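Local coordinates for ABM domain-containing protein (Deinococcus radiodurans, PDB 3E8O), which is a putative antibiotic biosynthesis monooxygenase of ferredoxin-like fold, probably an oxidoreductase of the ABM family that works as a dimer, at the interface of chains A and B. Coordinates in Å, arbitrary orientation; residue numbers count along the deposited sequence, not the author numbering. Chains: chain A/B, uncharacterized protein with ferredoxin-like fold.

Three patches of one two-fold interface join the chains, each with a chain-exchanged twin. In contact 1 the end of strand 53-61 of chain B meets the same strand and helix 33-47 of chain A. Contacts 2 and 3 both pair strand 105-110 with the partner's C-terminal strand 115-118, chain roles exchanged, sharing residue 107 on one side and residues 114-116 on the other. The C-alpha centres of contacts 1 and 2 lie about 19 Å apart, those of 2 and 3 about 21 Å and those of 1 and 3 about 22 Å. This strand exchange suggests the dimer usual in ABM proteins.

Contact 1: the interface of chains A and B. Residues chain A 41, 44, 48, 58-59; chain B 61-63.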
loop_
_atom_site.group_PDB
_atom_site.type_symbol
_atom_site.label_atom_id
_atom_site.label_comp_id
_atom_site.label_asym_id
_atom_site.label_seq_id
_atom_site.Cartn_x
_atom_site.Cartn_y
_atom_site.Cartn_z
ATOM N N VAL A 41 12.386 6.403 -0.399
ATOM C CA VAL A 41 13.034 5.448 -1.305
ATOM C C VAL A 41 14.292 4.893 -0.629
ATOM O O VAL A 41 14.586 3.693 -0.722
ATOM C CB VAL A 41 13.308 6.119 -2.680
ATOM C CG1 VAL A 41 14.263 5.285 -3.521
ATOM C CG2 VAL A 41 11.966 6.357 -3.405
ATOM N N ALA A 44 13.315 2.443 2.162
ATOM C CA ALA A 44 12.852 1.185 1.570
ATOM C C ALA A 44 14.002 0.306 1.098
ATOM O O ALA A 44 13.995 -0.890 1.317
ATOM C CB ALA A 44 11.834 1.472 0.420
ATOM N N ARG A 48 14.489 -3.419 3.058
ATOM C CA ARG A 48 14.291 -4.653 2.316
ATOM C C ARG A 48 15.387 -5.655 2.549
ATOM O O ARG A 48 15.212 -6.807 2.263
ATOM C CB ARG A 48 14.254 -4.414 0.809
ATOM C CG ARG A 48 12.990 -3.869 0.348
ATOM C CD ARG A 48 13.134 -3.412 -1.089
ATOM N NE ARG A 48 11.950 -2.641 -1.384
ATOM C CZ ARG A 48 11.889 -1.578 -2.170
ATOM N NH1 ARG A 48 13.017 -1.049 -2.718
ATOM N NH2 ARG A 48 10.688 -1.016 -2.341
ATOM N N VAL A 58 7.102 1.857 -0.676
ATOM C CA VAL A 58 6.767 3.230 -0.406
ATOM C C VAL A 58 6.116 3.789 -1.667
ATOM O O VAL A 58 6.616 3.583 -2.781
ATOM C CB VAL A 58 7.968 4.057 0.038
ATOM C CG1 VAL A 58 8.464 3.591 1.419
ATOM C CG2 VAL A 58 9.198 4.075 -0.992
ATOM N N SER A 59 4.953 4.412 -1.512
ATOM C CA SER A 59 4.139 4.819 -2.679
ATOM C C SER A 59 3.430 6.127 -2.421
ATOM O O SER A 59 3.286 6.563 -1.288
ATOM C CB SER A 59 3.163 3.680 -3.060
ATOM O OG SER A 59 2.219 3.408 -2.018
ATOM N N ASP B 61 4.319 3.330 -6.868
ATOM C CA ASP B 61 5.584 2.977 -6.222
ATOM C C ASP B 61 6.629 4.027 -6.491
ATOM O O ASP B 61 6.972 4.280 -7.646
ATOM C CB ASP B 61 6.018 1.607 -6.732
ATOM C CG ASP B 61 7.166 0.997 -5.970
ATOM O OD1 ASP B 61 7.907 1.706 -5.307
ATOM O OD2 ASP B 61 7.383 -0.216 -6.145
ATOM N N LEU B 62 7.133 4.653 -5.433
ATOM C CA LEU B 62 8.149 5.676 -5.605
ATOM C C LEU B 62 9.450 5.128 -6.137
ATOM O O LEU B 62 10.203 5.859 -6.728
ATOM C CB LEU B 62 8.457 6.400 -4.295
ATOM C CG LEU B 62 7.337 7.206 -3.635
ATOM C CD1 LEU B 62 7.756 7.645 -2.262
ATOM C CD2 LEU B 62 7.018 8.417 -4.589
ATOM N N SER B 63 9.682 3.857 -5.880
ATOM C CA SER B 63 10.935 3.160 -6.262
ATOM C C SER B 63 10.856 2.625 -7.669
ATOM O O SER B 63 11.876 2.249 -8.246
ATOM C CB SER B 63 11.232 1.956 -5.322
ATOM O OG SER B 63 11.264 2.303 -3.923
HETATM O O HOH W 1 8.933 1.144 -2.900
HETATM O O HOH W 2 13.701 1.979 -2.791
#
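Just past the end of strand 53-61 of chain B, the B:Leu62 N-H donates to A:Val58 O (2.9 Å); next to it A:Ser59 and B:Asp61 form an antiparallel bridge, typical of dimeric ABM-family proteins with a ferredoxin-like fold.

Apolar contacts are made by the B:Leu62 side chain. A:Val41, on helix 33-47, presses its CG2 methyl on B:Leu62 CB at 3.6 Å. B:Leu62 crosses A:Val58 at about a right angle, its CD1 branch 4.1 Å from CG2 of that valine.

Polar groups meet mainly through two waters. Water 1 lies 2.7 Å from B:Asp61 OD1 and 2.8 Å from B:Ser63 OG, and also contacts A:Val58 N and the guanidinium NH2 of A:Arg48, in whose plane it sits. The A:Ala44 CB methyl lies over one guanidinium face, offset toward its rim. Water 2 links the B:Ser63 hydroxyl to A:Val41 O. The hydroxyl is turned toward both waters with OG opposite its own carbonyl carbon (chi1 -55°). B:Ser63 N bonds B:Asp61 OD1 at 2.8 Å from above the carboxylate plane, which helps fix the carboxylate. A:Arg48 NH2 is 4.9 Å from B:Asp61 OD1, not in direct contact, with water 1 between them; its charge may still help stabilise the carboxylate.

Contact 2: the interface of chains A and B. Residues chain A 105-107; chain B 114-117, 119.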
loop_
_atom_site.group_PDB
_atom_site.type_symbol
_atom_site.label_atom_id
_atom_site.label_comp_id
_atom_site.label_asym_id
_atom_site.label_seq_id
_atom_site.Cartn_x
_atom_site.Cartn_y
_atom_site.Cartn_z
ATOM N N LYS A 105 1.520 7.821 10.703
ATOM C CA LYS A 105 0.796 6.863 11.524
ATOM C C LYS A 105 0.959 5.487 10.931
ATOM O O LYS A 105 0.727 5.299 9.746
ATOM C CB LYS A 105 -0.693 7.204 11.682
ATOM C CG LYS A 105 -1.421 6.296 12.683
ATOM C CD LYS A 105 -2.821 6.622 12.904
ATOM C CE LYS A 105 -3.495 5.615 13.823
ATOM N NZ LYS A 105 -2.955 5.665 15.220
ATOM N N ILE A 106 1.365 4.561 11.777
ATOM C CA ILE A 106 1.549 3.164 11.350
ATOM C C ILE A 106 0.806 2.233 12.281
ATOM O O ILE A 106 0.882 2.371 13.501
ATOM C CB ILE A 106 3.053 2.783 11.353
ATOM C CG1 ILE A 106 3.913 3.705 10.465
ATOM C CG2 ILE A 106 3.272 1.317 10.915
ATOM C CD1 ILE A 106 5.430 3.395 10.534
ATOM N N THR A 107 0.041 1.348 11.666
ATOM C CA THR A 107 -0.720 0.292 12.384
ATOM C C THR A 107 -0.372 -1.029 11.704
ATOM O O THR A 107 -0.290 -1.088 10.506
ATOM C CB THR A 107 -2.248 0.561 12.343
ATOM O OG1 THR A 107 -2.477 1.932 12.692
ATOM C CG2 THR A 107 -3.000 -0.428 13.286
ATOM N N ALA B 114 -5.754 -4.575 15.636
ATOM C CA ALA B 114 -4.789 -3.491 15.401
ATOM C C ALA B 114 -3.690 -3.485 16.440
ATOM O O ALA B 114 -3.946 -3.617 17.623
ATOM C CB ALA B 114 -5.482 -2.109 15.395
ATOM N N ILE B 115 -2.475 -3.324 15.938
ATOM C CA ILE B 115 -1.281 -3.138 16.732
ATOM C C ILE B 115 -0.720 -1.747 16.417
ATOM O O ILE B 115 -0.211 -1.504 15.311
ATOM C CB ILE B 115 -0.200 -4.240 16.479
ATOM C CG1 ILE B 115 -0.786 -5.631 16.562
ATOM C CG2 ILE B 115 1.012 -4.025 17.358
ATOM C CD1 ILE B 115 0.098 -6.724 15.942
ATOM N N ASN B 116 -0.879 -0.802 17.342
ATOM C CA ASN B 116 -0.362 0.565 17.133
ATOM C C ASN B 116 1.139 0.583 17.192
ATOM O O ASN B 116 1.741 0.118 18.183
ATOM C CB ASN B 116 -0.971 1.537 18.105
ATOM C CG ASN B 116 -2.397 1.788 17.808
ATOM O OD1 ASN B 116 -2.736 1.944 16.656
ATOM N ND2 ASN B 116 -3.241 1.842 18.807
ATOM N N ILE B 117 1.735 1.103 16.123
ATOM C CA ILE B 117 3.208 1.146 15.980
ATOM C C ILE B 117 3.754 2.531 16.304
ATOM O O ILE B 117 4.589 2.695 17.191
ATOM C CB ILE B 117 3.628 0.705 14.601
ATOM C CG1 ILE B 117 3.152 -0.742 14.375
ATOM C CG2 ILE B 117 5.160 0.848 14.373
ATOM C CD1 ILE B 117 3.696 -1.764 15.395
ATOM N N GLY B 119 2.605 7.068 15.878
ATOM C CA GLY B 119 1.687 8.112 15.448
ATOM C C GLY B 119 0.258 7.914 15.819
ATOM O O GLY B 119 -0.044 6.940 16.515
ATOM O OXT GLY B 119 -0.513 8.774 15.401
HETATM O O HOH W 3 -3.100 8.341 16.000
HETATM O O HOH W 4 -0.917 3.672 15.307
HETATM O O HOH W 5 -4.436 2.523 14.755
#
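Strand 105-110 of chain A runs antiparallel to the C-terminal strand 115-118 of chain B, with B:Ile117 N donating to A:Ile106 O at 3.0 Å and A:Thr107 bridging B:Asn116. This exchange of the C-terminal strand onto the partner's sheet is consistent with the ferredoxin-like dimers of the ABM family.

On one side of the paired strands the isoleucines cross obliquely: the CG2 methyl of A:Ile106 rests against B:Ile117 CB at 3.8 Å, with the CG1 and CG2 branches of B:Ile117 next to it. On the other side A:Thr107 and B:Asn116 lie alongside each other, pointing the same way. A:Thr107 places its CG2 methyl opposite the backbone N, where it touches B:Ala114 CB at 3.7 Å, while its OG1 turns to water 5. Water 5 lies 2.6 Å from the amide oxygen OD1 of B:Asn116 and connects the two side chains in place of a direct bond. The same OD1 also meets water 4, which in turn contacts A:Ile106 O and the A:Lys105 ammonium.

A:Lys105 runs extended along the C-terminal carboxylate of B:Gly119, its CG 3.8 Å from OXT, then bends at its end (chi4 67°). The bend directs NZ to water 4, to a weak hydrogen bond with B:Gly119 O, and to water 3, which lies 2.7 Å from B:Gly119 OXT. The opposite charges probably attract and steady the chain terminus.

Contact 3: the interface of chains A and B. Residues chain A 113-116; chain B 107-109.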
loop_
_atom_site.group_PDB
_atom_site.type_symbol
_atom_site.label_atom_id
_atom_site.label_comp_id
_atom_site.label_asym_id
_atom_site.label_seq_id
_atom_site.Cartn_x
_atom_site.Cartn_y
_atom_site.Cartn_z
ATOM N N GLU A 113 -3.483 -16.864 6.563
ATOM C CA GLU A 113 -2.869 -17.395 5.356
ATOM C C GLU A 113 -3.302 -16.572 4.142
ATOM O O GLU A 113 -4.403 -16.050 4.054
ATOM C CB GLU A 113 -3.234 -18.856 5.092
ATOM N N ALA A 114 -2.388 -16.469 3.220
ATOM C CA ALA A 114 -2.648 -15.757 1.958
ATOM C C ALA A 114 -3.833 -16.368 1.275
ATOM O O ALA A 114 -3.947 -17.582 1.123
ATOM C CB ALA A 114 -1.434 -15.853 1.024
ATOM N N ILE A 115 -4.707 -15.491 0.803
ATOM C CA ILE A 115 -5.840 -15.848 -0.048
ATOM C C ILE A 115 -5.504 -15.305 -1.457
ATOM O O ILE A 115 -5.501 -14.102 -1.684
ATOM C CB ILE A 115 -7.164 -15.204 0.463
ATOM C CG1 ILE A 115 -7.430 -15.547 1.943
ATOM C CG2 ILE A 115 -8.358 -15.630 -0.433
ATOM C CD1 ILE A 115 -8.423 -14.636 2.645
ATOM N N ASN A 116 -5.232 -16.206 -2.401
ATOM C CA ASN A 116 -4.907 -15.809 -3.780
ATOM C C ASN A 116 -6.195 -15.462 -4.536
ATOM O O ASN A 116 -7.020 -16.320 -4.857
ATOM C CB ASN A 116 -4.045 -16.863 -4.475
ATOM C CG ASN A 116 -2.746 -17.071 -3.753
ATOM O OD1 ASN A 116 -2.388 -18.203 -3.438
ATOM N ND2 ASN A 116 -2.032 -15.975 -3.449
ATOM N N THR B 107 -3.775 -10.415 -3.500
ATOM C CA THR B 107 -3.709 -11.342 -2.367
ATOM C C THR B 107 -4.419 -10.701 -1.193
ATOM O O THR B 107 -4.186 -9.534 -0.859
ATOM C CB THR B 107 -2.245 -11.683 -1.998
ATOM O OG1 THR B 107 -1.523 -12.007 -3.184
ATOM C CG2 THR B 107 -2.165 -12.848 -1.049
ATOM N N ALA B 108 -5.276 -11.472 -0.542
ATOM C CA ALA B 108 -6.003 -10.997 0.620
ATOM C C ALA B 108 -5.620 -11.799 1.826
ATOM O O ALA B 108 -5.119 -12.920 1.727
ATOM C CB ALA B 108 -7.557 -11.035 0.401
ATOM N N TYR B 109 -5.823 -11.157 2.960
ATOM C CA TYR B 109 -5.481 -11.748 4.265
ATOM C C TYR B 109 -6.481 -11.318 5.314
ATOM O O TYR B 109 -6.832 -10.136 5.406
ATOM C CB TYR B 109 -4.111 -11.229 4.747
ATOM C CG TYR B 109 -2.983 -11.320 3.754
ATOM C CD1 TYR B 109 -2.758 -10.304 2.822
ATOM C CD2 TYR B 109 -2.148 -12.388 3.735
ATOM C CE1 TYR B 109 -1.741 -10.386 1.926
ATOM C CE2 TYR B 109 -1.096 -12.442 2.868
ATOM C CZ TYR B 109 -0.932 -11.466 1.937
ATOM O OH TYR B 109 0.142 -11.565 1.045
HETATM O O HOH W 6 -2.325 -13.995 -5.330
#
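The C-terminal strand 115-118 of chain A is added antiparallel to the edge of strand 105-110 of chain B, the exchanged-strand pairing expected of an ABM-family dimer with a ferredoxin-like fold. A:Ile115 and B:Ala108 form a reciprocal pair of backbone bonds: A:Ile115 N donates to B:Ala108 O at 2.8 Å, and B:Ala108 N donates to A:Ile115 O at 2.9 Å. The second bond is nearly straight, 170° at the hydrogen.

Beside this pair the A:Ile115 side chain runs past the B:Ala108 carbonyl oxygen, CB 3.3 Å from O, with CG1 and CD1 following.

A:Ala114 rests against two neighbouring side chains of chain B. Its CB methyl touches CG2 of B:Thr107 at 3.7 Å, and its CA lies over one face of the B:Tyr109 ring, displaced past the CD2-CE2 rim, 3.8 Å from CE2. The ring is swung to this position with CG opposite the carbonyl carbon (chi1 -50°), bringing its CD2 and CE2 side against the alanine backbone.

A:Asn116 and B:Thr107 lie parallel, pointing the same way, and water 6 joins them. The amide nitrogen ND2 of A:Asn116 lies 2.7 Å from this water, and the hydroxyl OG1 of B:Thr107 is 3.0 Å from it.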